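PDB 3SLI: intramolecular trans-sialidase from Macrobdella decora, which probably cleaves terminal sialic acid from sialoglycoconjugates by intramolecular trans-glycosylation, releasing 2,7-anhydro-Neu5Ac, the compound bound in this complex. Local coordinates for residues Val31-Gly37 / Phe141-Ser145; Tyr620-Val624 / Tyr670-Thr676. One frame throughout, in Å; residues are numbered along the deposited sequence.

In the fold
Contact 1 comes first along the chain and is closed before contact 2 opens. It joins two loops of the N-terminal domain, a lectin-like beta sandwich: 31-37 leads into strand 37-45 of one sheet, and 141-145 lies ahead of strand 152-155 of the other. Contact 2 lies near the C-terminus, where helix 672-675 packs on strand 614-623, an outermost strand of a four-stranded sheet of the propeller-type sialidase domain. The centres are 47 Å apart and the nearest atoms about 32 Å, so they do not touch. Contact 2 also meets the N-terminal domain, since Lys105 forms a salt bridge with Glu674. Contact 1 ties loops within one domain, while contact 2 lies where the two domains meet.

Contact 1: Val31-Gly37 / Phe141-Ser145; sequences VKAMTQG and FKFIS
Two loops of the lectin-like beta sandwich meet here, and Met34 and Ser145 carry the central bond. The 31-37 loop begins with a type I beta turn from Val31 to Met34. The 141-145 loop enters a short 3-10 segment at Ile144. Ser145 N donates to Met34 O at 2.8 Å. The bond is bent, with an N-H...O angle of 143°, and the donor stands 38° out of the carbonyl plane. Ser145 CB also lies 3.5 Å from Ala33 O.

Ile144 reaches the turn with both branches. Its CG2, anti to the backbone N, sits 3.4 Å from Lys32 O and also touches Val31 O. Its CD1 lies 3.7 Å from Val31 O and just touches Met34 SD. Met34 runs side by side with Ile144 and with Phe143, and its CB touches Phe143 CD2 at 3.8 Å. Ile144 CG1 lies over one face of the Phe143 ring, offset toward the rim. Phe69 meets the same ring from outside the two loops. Thr35 O lies in the plane of the Phe141 ring, at its edge, 3.4 Å from CE2. Gln36 OE1 accepts from Ala119 N, just after strand 107-118.

A water bridges the loops, donating to Lys32 O and to Ile144 O at 2.8 Å each. Thus one direct backbone bond and one water hold the polar backbone together, while Met34, Phe143 and Ile144 form the apolar side. The edge placement of Thr35 O probably sets a carbonyl oxygen near the slightly positive ring hydrogens of Phe141.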
ATOM      1  N   VAL A  31     -17.458   9.182 -37.177  1.00 16.12           N
ATOM      2  CA  VAL A  31     -16.477   8.646 -36.228  1.00 15.93           C
ATOM      3  C   VAL A  31     -15.088   8.538 -36.871  1.00 15.33           C
ATOM      4  O   VAL A  31     -14.074   8.861 -36.238  1.00 16.62           O
ATOM      5  CB  VAL A  31     -16.941   7.269 -35.663  1.00 15.66           C
ATOM      6  CG1 VAL A  31     -15.890   6.687 -34.723  1.00 14.33           C
ATOM      7  CG2 VAL A  31     -18.269   7.429 -34.914  1.00 13.12           C
ATOM      8  N   LYS A  32     -15.053   8.167 -38.150  1.00 16.07           N
ATOM      9  CA  LYS A  32     -13.785   8.034 -38.879  1.00 15.22           C
ATOM     10  C   LYS A  32     -13.093   9.366 -39.140  1.00 16.72           C
ATOM     11  O   LYS A  32     -11.953   9.383 -39.619  1.00 16.49           O
ATOM     12  CB  LYS A  32     -13.987   7.312 -40.218  1.00 13.87           C
ATOM     13  CG  LYS A  32     -14.332   5.843 -40.113  1.00 12.30           C
ATOM     14  CD  LYS A  32     -14.730   5.272 -41.474  1.00 20.07           C
ATOM     15  CE  LYS A  32     -15.301   3.862 -41.314  1.00 29.45           C
ATOM     16  NZ  LYS A  32     -15.729   3.207 -42.589  1.00 32.33           N
ATOM     17  N   ALA A  33     -13.754  10.475 -38.801  1.00 14.64           N
ATOM     18  CA  ALA A  33     -13.188  11.804 -39.026  1.00 14.92           C
ATOM     19  C   ALA A  33     -13.240  12.746 -37.817  1.00 14.80           C
ATOM     20  O   ALA A  33     -13.043  13.950 -37.959  1.00 13.72           O
ATOM     21  CB  ALA A  33     -13.872  12.459 -40.231  1.00 19.34           C
ATOM     22  N   MET A  34     -13.433  12.194 -36.622  1.00 14.67           N
ATOM     23  CA  MET A  34     -13.506  12.996 -35.396  1.00 13.48           C
ATOM     24  C   MET A  34     -12.290  13.878 -35.141  1.00 14.18           C
ATOM     25  O   MET A  34     -11.145  13.412 -35.171  1.00 15.62           O
ATOM     26  CB  MET A  34     -13.725  12.088 -34.188  1.00 13.34           C
ATOM     27  CG  MET A  34     -15.061  11.391 -34.196  1.00 13.54           C
ATOM     28  SD  MET A  34     -15.201  10.122 -32.932  1.00 15.24           S
ATOM     29  CE  MET A  34     -15.574  11.124 -31.481  1.00 13.90           C
ATOM     30  N   THR A  35     -12.538  15.156 -34.882  1.00 11.50           N
ATOM     31  CA  THR A  35     -11.471  16.107 -34.604  1.00 12.86           C
ATOM     32  C   THR A  35     -11.212  16.145 -33.099  1.00 13.25           C
ATOM     33  O   THR A  35     -10.187  16.658 -32.649  1.00 11.71           O
ATOM     34  CB  THR A  35     -11.848  17.519 -35.096  1.00 14.08           C
ATOM     35  OG1 THR A  35     -13.101  17.904 -34.518  1.00 14.70           O
ATOM     36  CG2 THR A  35     -11.984  17.527 -36.609  1.00 12.20           C
ATOM     37  N   GLN A  36     -12.173  15.612 -32.346  1.00 16.02           N
ATOM     38  CA  GLN A  36     -12.134  15.527 -30.883  1.00 15.06           C
ATOM     39  C   GLN A  36     -13.345  14.685 -30.481  1.00 15.44           C
ATOM     40  O   GLN A  36     -14.003  14.097 -31.344  1.00 16.99           O
ATOM     41  CB  GLN A  36     -12.270  16.909 -30.260  1.00 14.69           C
ATOM     42  CG  GLN A  36     -13.610  17.555 -30.539  1.00 18.92           C
ATOM     43  CD  GLN A  36     -13.994  18.541 -29.469  1.00 21.86           C
ATOM     44  OE1 GLN A  36     -13.142  19.020 -28.717  1.00 23.80           O
ATOM     45  NE2 GLN A  36     -15.286  18.834 -29.369  1.00 25.36           N
ATOM     46  N   GLY A  37     -13.641  14.609 -29.185  1.00 15.25           N
ATOM     47  CA  GLY A  37     -14.796  13.837 -28.766  1.00 12.74           C
ATOM     48  C   GLY A  37     -14.669  13.114 -27.441  1.00 15.31           C
ATOM     49  O   GLY A  37     -13.711  13.314 -26.697  1.00 15.48           O
ATOM     50  N   PHE A 141      -2.369  19.312 -30.661  1.00 17.88           N
ATOM     51  CA  PHE A 141      -3.473  18.396 -30.430  1.00 16.83           C
ATOM     52  C   PHE A 141      -3.813  17.601 -31.696  1.00 17.04           C
ATOM     53  O   PHE A 141      -3.903  18.160 -32.797  1.00 17.27           O
ATOM     54  CB  PHE A 141      -4.702  19.155 -29.923  1.00 17.05           C
ATOM     55  CG  PHE A 141      -5.868  18.263 -29.580  1.00 14.65           C
ATOM     56  CD1 PHE A 141      -5.936  17.636 -28.345  1.00 13.10           C
ATOM     57  CD2 PHE A 141      -6.887  18.035 -30.505  1.00 14.41           C
ATOM     58  CE1 PHE A 141      -6.999  16.791 -28.033  1.00 14.25           C
ATOM     59  CE2 PHE A 141      -7.954  17.189 -30.200  1.00 13.42           C
ATOM     60  CZ  PHE A 141      -8.008  16.567 -28.962  1.00 14.65           C
ATOM     61  N   LYS A 142      -4.007  16.296 -31.532  1.00 13.15           N
ATOM     62  CA  LYS A 142      -4.335  15.417 -32.650  1.00 14.52           C
ATOM     63  C   LYS A 142      -5.498  14.490 -32.301  1.00 14.45           C
ATOM     64  O   LYS A 142      -5.770  14.230 -31.124  1.00 13.78           O
ATOM     65  CB  LYS A 142      -3.127  14.529 -33.005  1.00 14.11           C
ATOM     66  CG  LYS A 142      -1.826  15.252 -33.327  1.00 11.73           C
ATOM     67  CD  LYS A 142      -1.923  16.007 -34.634  1.00 12.89           C
ATOM     68  CE  LYS A 142      -0.640  16.764 -34.919  1.00 15.56           C
ATOM     69  NZ  LYS A 142      -0.730  17.500 -36.206  1.00 15.05           N
ATOM     70  N   PHE A 143      -6.213  14.027 -33.319  1.00 12.70           N
ATOM     71  CA  PHE A 143      -7.274  13.057 -33.105  1.00 12.86           C
ATOM     72  C   PHE A 143      -7.499  12.220 -34.364  1.00 12.50           C
ATOM     73  O   PHE A 143      -6.654  12.211 -35.260  1.00 14.08           O
ATOM     74  CB  PHE A 143      -8.570  13.660 -32.546  1.00 12.77           C
ATOM     75  CG  PHE A 143      -9.362  12.678 -31.712  1.00 16.38           C
ATOM     76  CD1 PHE A 143      -8.726  11.929 -30.714  1.00 16.71           C
ATOM     77  CD2 PHE A 143     -10.708  12.445 -31.960  1.00 12.64           C
ATOM     78  CE1 PHE A 143      -9.425  10.960 -29.984  1.00 16.30           C
ATOM     79  CE2 PHE A 143     -11.420  11.476 -31.237  1.00 14.38           C
ATOM     80  CZ  PHE A 143     -10.780  10.731 -30.249  1.00 15.13           C
ATOM     81  N   ILE A 144      -8.613  11.507 -34.432  1.00 11.22           N
ATOM     82  CA  ILE A 144      -8.888  10.624 -35.559  1.00 13.20           C
ATOM     83  C   ILE A 144      -8.782  11.295 -36.933  1.00 14.97           C
ATOM     84  O   ILE A 144      -8.294  10.687 -37.887  1.00 14.98           O
ATOM     85  CB  ILE A 144     -10.236   9.898 -35.350  1.00 13.38           C
ATOM     86  CG1 ILE A 144     -10.157   9.065 -34.060  1.00 12.23           C
ATOM     87  CG2 ILE A 144     -10.562   9.012 -36.546  1.00 13.54           C
ATOM     88  CD1 ILE A 144     -11.454   8.390 -33.654  1.00 12.49           C
ATOM     89  N   SER A 145      -9.153  12.566 -37.006  1.00 13.72           N
ATOM     90  CA  SER A 145      -9.079  13.324 -38.252  1.00 16.46           C
ATOM     91  C   SER A 145      -7.643  13.449 -38.779  1.00 17.68           C
ATOM     92  O   SER A 145      -7.434  13.726 -39.965  1.00 17.37           O
ATOM     93  CB  SER A 145      -9.664  14.724 -38.046  1.00 14.52           C
ATOM     94  OG  SER A 145      -9.059  15.360 -36.932  1.00 15.24           O
TER
HETATM   95  O   HOH W   1      -9.506  10.394 -40.397  1.00 18.31           O

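Contact 2: Tyr620-Val624 / Tyr670-Thr676; sequences YSYAV and YSISELT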
ATOM      1  N   TYR A 620      -7.934 -24.945   1.739  1.00 17.19           N
ATOM      2  CA  TYR A 620      -8.640 -24.082   0.789  1.00 16.41           C
ATOM      3  C   TYR A 620      -7.825 -22.876   0.333  1.00 16.13           C
ATOM      4  O   TYR A 620      -7.009 -22.351   1.090  1.00 12.46           O
ATOM      5  CB  TYR A 620      -9.938 -23.551   1.429  1.00 16.14           C
ATOM      6  CG  TYR A 620     -10.890 -24.612   1.925  1.00 15.66           C
ATOM      7  CD1 TYR A 620     -11.736 -25.277   1.039  1.00 16.50           C
ATOM      8  CD2 TYR A 620     -10.955 -24.948   3.285  1.00 15.82           C
ATOM      9  CE1 TYR A 620     -12.625 -26.252   1.485  1.00 19.21           C
ATOM     10  CE2 TYR A 620     -11.845 -25.922   3.746  1.00 15.81           C
ATOM     11  CZ  TYR A 620     -12.678 -26.571   2.834  1.00 19.69           C
ATOM     12  OH  TYR A 620     -13.584 -27.524   3.246  1.00 20.58           O
ATOM     13  N   SER A 621      -8.041 -22.457  -0.912  1.00 16.00           N
ATOM     14  CA  SER A 621      -7.400 -21.262  -1.456  1.00 16.82           C
ATOM     15  C   SER A 621      -8.484 -20.555  -2.255  1.00 16.99           C
ATOM     16  O   SER A 621      -9.281 -21.204  -2.938  1.00 18.19           O
ATOM     17  CB  SER A 621      -6.183 -21.573  -2.339  1.00 16.74           C
ATOM     18  OG  SER A 621      -6.526 -22.321  -3.487  1.00 19.07           O
ATOM     19  N   TYR A 622      -8.519 -19.233  -2.155  1.00 16.31           N
ATOM     20  CA  TYR A 622      -9.521 -18.429  -2.835  1.00 14.99           C
ATOM     21  C   TYR A 622      -8.826 -17.328  -3.621  1.00 11.81           C
ATOM     22  O   TYR A 622      -8.069 -16.547  -3.045  1.00 11.93           O
ATOM     23  CB  TYR A 622     -10.455 -17.818  -1.786  1.00 15.93           C
ATOM     24  CG  TYR A 622     -11.555 -16.964  -2.354  1.00 17.69           C
ATOM     25  CD1 TYR A 622     -12.789 -17.522  -2.685  1.00 17.19           C
ATOM     26  CD2 TYR A 622     -11.374 -15.590  -2.534  1.00 20.45           C
ATOM     27  CE1 TYR A 622     -13.817 -16.741  -3.182  1.00 22.44           C
ATOM     28  CE2 TYR A 622     -12.401 -14.794  -3.035  1.00 24.52           C
ATOM     29  CZ  TYR A 622     -13.621 -15.379  -3.352  1.00 24.48           C
ATOM     30  OH  TYR A 622     -14.646 -14.610  -3.831  1.00 26.87           O
ATOM     31  N   ALA A 623      -9.048 -17.298  -4.934  1.00 12.24           N
ATOM     32  CA  ALA A 623      -8.440 -16.284  -5.804  1.00 13.40           C
ATOM     33  C   ALA A 623      -9.308 -15.032  -5.810  1.00 12.29           C
ATOM     34  O   ALA A 623     -10.480 -15.081  -6.172  1.00 16.84           O
ATOM     35  CB  ALA A 623      -8.265 -16.825  -7.229  1.00 12.93           C
ATOM     36  N   VAL A 624      -8.725 -13.914  -5.402  1.00 12.30           N
ATOM     37  CA  VAL A 624      -9.435 -12.645  -5.324  1.00 15.86           C
ATOM     38  C   VAL A 624      -9.759 -12.019  -6.688  1.00 16.34           C
ATOM     39  O   VAL A 624     -10.741 -11.278  -6.821  1.00 13.75           O
ATOM     40  CB  VAL A 624      -8.645 -11.667  -4.415  1.00 17.72           C
ATOM     41  CG1 VAL A 624      -9.108 -10.218  -4.603  1.00 25.91           C
ATOM     42  CG2 VAL A 624      -8.817 -12.094  -2.956  1.00 17.63           C
ATOM     43  N   TYR A 670     -15.507 -11.135   2.848  1.00 15.55           N
ATOM     44  CA  TYR A 670     -15.797 -12.459   2.306  1.00 15.76           C
ATOM     45  C   TYR A 670     -16.341 -13.377   3.392  1.00 16.93           C
ATOM     46  O   TYR A 670     -15.885 -13.327   4.538  1.00 16.13           O
ATOM     47  CB  TYR A 670     -14.519 -13.087   1.730  1.00 15.99           C
ATOM     48  CG  TYR A 670     -13.922 -12.346   0.552  1.00 15.70           C
ATOM     49  CD1 TYR A 670     -14.429 -12.536  -0.730  1.00 19.14           C
ATOM     50  CD2 TYR A 670     -12.858 -11.450   0.718  1.00 14.60           C
ATOM     51  CE1 TYR A 670     -13.900 -11.855  -1.823  1.00 21.19           C
ATOM     52  CE2 TYR A 670     -12.319 -10.760  -0.373  1.00 14.90           C
ATOM     53  CZ  TYR A 670     -12.851 -10.973  -1.639  1.00 19.93           C
ATOM     54  OH  TYR A 670     -12.337 -10.329  -2.738  1.00 22.12           O
ATOM     55  N   SER A 671     -17.340 -14.184   3.048  1.00 16.23           N
ATOM     56  CA  SER A 671     -17.906 -15.129   4.007  1.00 16.61           C
ATOM     57  C   SER A 671     -17.079 -16.419   3.955  1.00 17.44           C
ATOM     58  O   SER A 671     -16.395 -16.683   2.955  1.00 16.11           O
ATOM     59  CB  SER A 671     -19.384 -15.431   3.687  1.00 15.66           C
ATOM     60  OG  SER A 671     -19.542 -16.116   2.449  1.00 17.13           O
ATOM     61  N   ILE A 672     -17.144 -17.228   5.011  1.00 16.39           N
ATOM     62  CA  ILE A 672     -16.403 -18.486   5.030  1.00 17.27           C
ATOM     63  C   ILE A 672     -16.931 -19.366   3.897  1.00 18.35           C
ATOM     64  O   ILE A 672     -16.167 -20.084   3.253  1.00 21.35           O
ATOM     65  CB  ILE A 672     -16.503 -19.209   6.406  1.00 15.93           C
ATOM     66  CG1 ILE A 672     -15.861 -18.342   7.496  1.00 14.59           C
ATOM     67  CG2 ILE A 672     -15.796 -20.574   6.356  1.00 17.80           C
ATOM     68  CD1 ILE A 672     -14.399 -17.976   7.240  1.00 14.15           C
ATOM     69  N   SER A 673     -18.229 -19.261   3.624  1.00 18.80           N
ATOM     70  CA  SER A 673     -18.863 -20.015   2.544  1.00 21.14           C
ATOM     71  C   SER A 673     -18.146 -19.707   1.217  1.00 20.66           C
ATOM     72  O   SER A 673     -17.789 -20.618   0.459  1.00 19.56           O
ATOM     73  CB  SER A 673     -20.337 -19.611   2.452  1.00 23.58           C
ATOM     74  OG  SER A 673     -21.022 -20.281   1.413  1.00 31.73           O
ATOM     75  N   GLU A 674     -17.924 -18.417   0.959  1.00 21.74           N
ATOM     76  CA  GLU A 674     -17.245 -17.974  -0.254  1.00 22.33           C
ATOM     77  C   GLU A 674     -15.816 -18.500  -0.275  1.00 22.55           C
ATOM     78  O   GLU A 674     -15.394 -19.156  -1.229  1.00 20.20           O
ATOM     79  CB  GLU A 674     -17.226 -16.445  -0.337  1.00 22.70           C
ATOM     80  CG  GLU A 674     -18.595 -15.827  -0.567  1.00 31.38           C
ATOM     81  CD  GLU A 674     -18.555 -14.315  -0.693  1.00 34.01           C
ATOM     82  OE1 GLU A 674     -18.375 -13.636   0.338  1.00 32.95           O
ATOM     83  OE2 GLU A 674     -18.714 -13.800  -1.820  1.00 36.00           O
ATOM     84  N   LEU A 675     -15.090 -18.234   0.805  1.00 20.69           N
ATOM     85  CA  LEU A 675     -13.697 -18.652   0.938  1.00 21.67           C
ATOM     86  C   LEU A 675     -13.450 -20.154   0.740  1.00 21.71           C
ATOM     87  O   LEU A 675     -12.422 -20.538   0.175  1.00 19.01           O
ATOM     88  CB  LEU A 675     -13.148 -18.199   2.291  1.00 19.02           C
ATOM     89  CG  LEU A 675     -12.347 -16.900   2.427  1.00 18.50           C
ATOM     90  CD1 LEU A 675     -12.382 -16.052   1.186  1.00 14.75           C
ATOM     91  CD2 LEU A 675     -12.821 -16.144   3.635  1.00 16.04           C
ATOM     92  N   THR A 676     -14.382 -20.996   1.190  1.00 20.83           N
ATOM     93  CA  THR A 676     -14.226 -22.444   1.045  1.00 26.03           C
ATOM     94  C   THR A 676     -14.748 -22.965  -0.292  1.00 30.99           C
ATOM     95  O   THR A 676     -14.950 -24.171  -0.466  1.00 30.02           O
ATOM     96  CB  THR A 676     -14.908 -23.216   2.194  1.00 23.18           C
ATOM     97  OG1 THR A 676     -16.292 -22.854   2.264  1.00 23.86           O
ATOM     98  CG2 THR A 676     -14.236 -22.905   3.520  1.00 22.12           C
TER
HETATM   99  O   HOH W   2     -12.095 -22.183  -2.062  1.00 30.70           O
HETATM  100  O   HOH W   3     -17.080 -15.797  -3.793  1.00 29.50           O
HETATM  101  O   HOH W   4     -12.994 -11.211  -5.259  1.00 19.62           O
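Tyr620 and Tyr622 of strand 614-623, an outermost strand of a sheet in the propeller-type domain, pack against helix 672-675 and Thr676, which follows it. Methyl groups meet ring faces twice. Thr676 CG2 stands over the Tyr620 ring centre, 3.8 Å from its centroid and 10° off the normal. Leu675 CD1 lies over one face of Tyr622, offset toward the rim, 3.7 Å from CG.

The aromatic pair is an offset edge-to-face stack: the edge of Tyr622 meets the face of Tyr670, planes at 62°, with Tyr622 CE2 3.5 Å from Tyr670 CE1. With chi1 at -180° the Tyr622 ring points away from its backbone N to reach Leu675 and Tyr670.

No direct hydrogen bond crosses the contact. Three waters bridge it: Ser621 O to Leu675 O, Tyr622 OH to Glu674 OE2, and Val624 O to Tyr670 OH, which also bonds Glu668.

Before the helix, the N-cap Ser671 forms a capping box with Glu674. Glu674 N donates to Ser671 OG (3.2 Å). Glu674 OE1 takes the Ser671 N-H with its anti lone pair, 3.0 Å from Ser671 N, and salt-bridges Lys105. At the other end, Thr676 N and Thr676 OG1 both donate to Ile672 O, each at 2.9 Å.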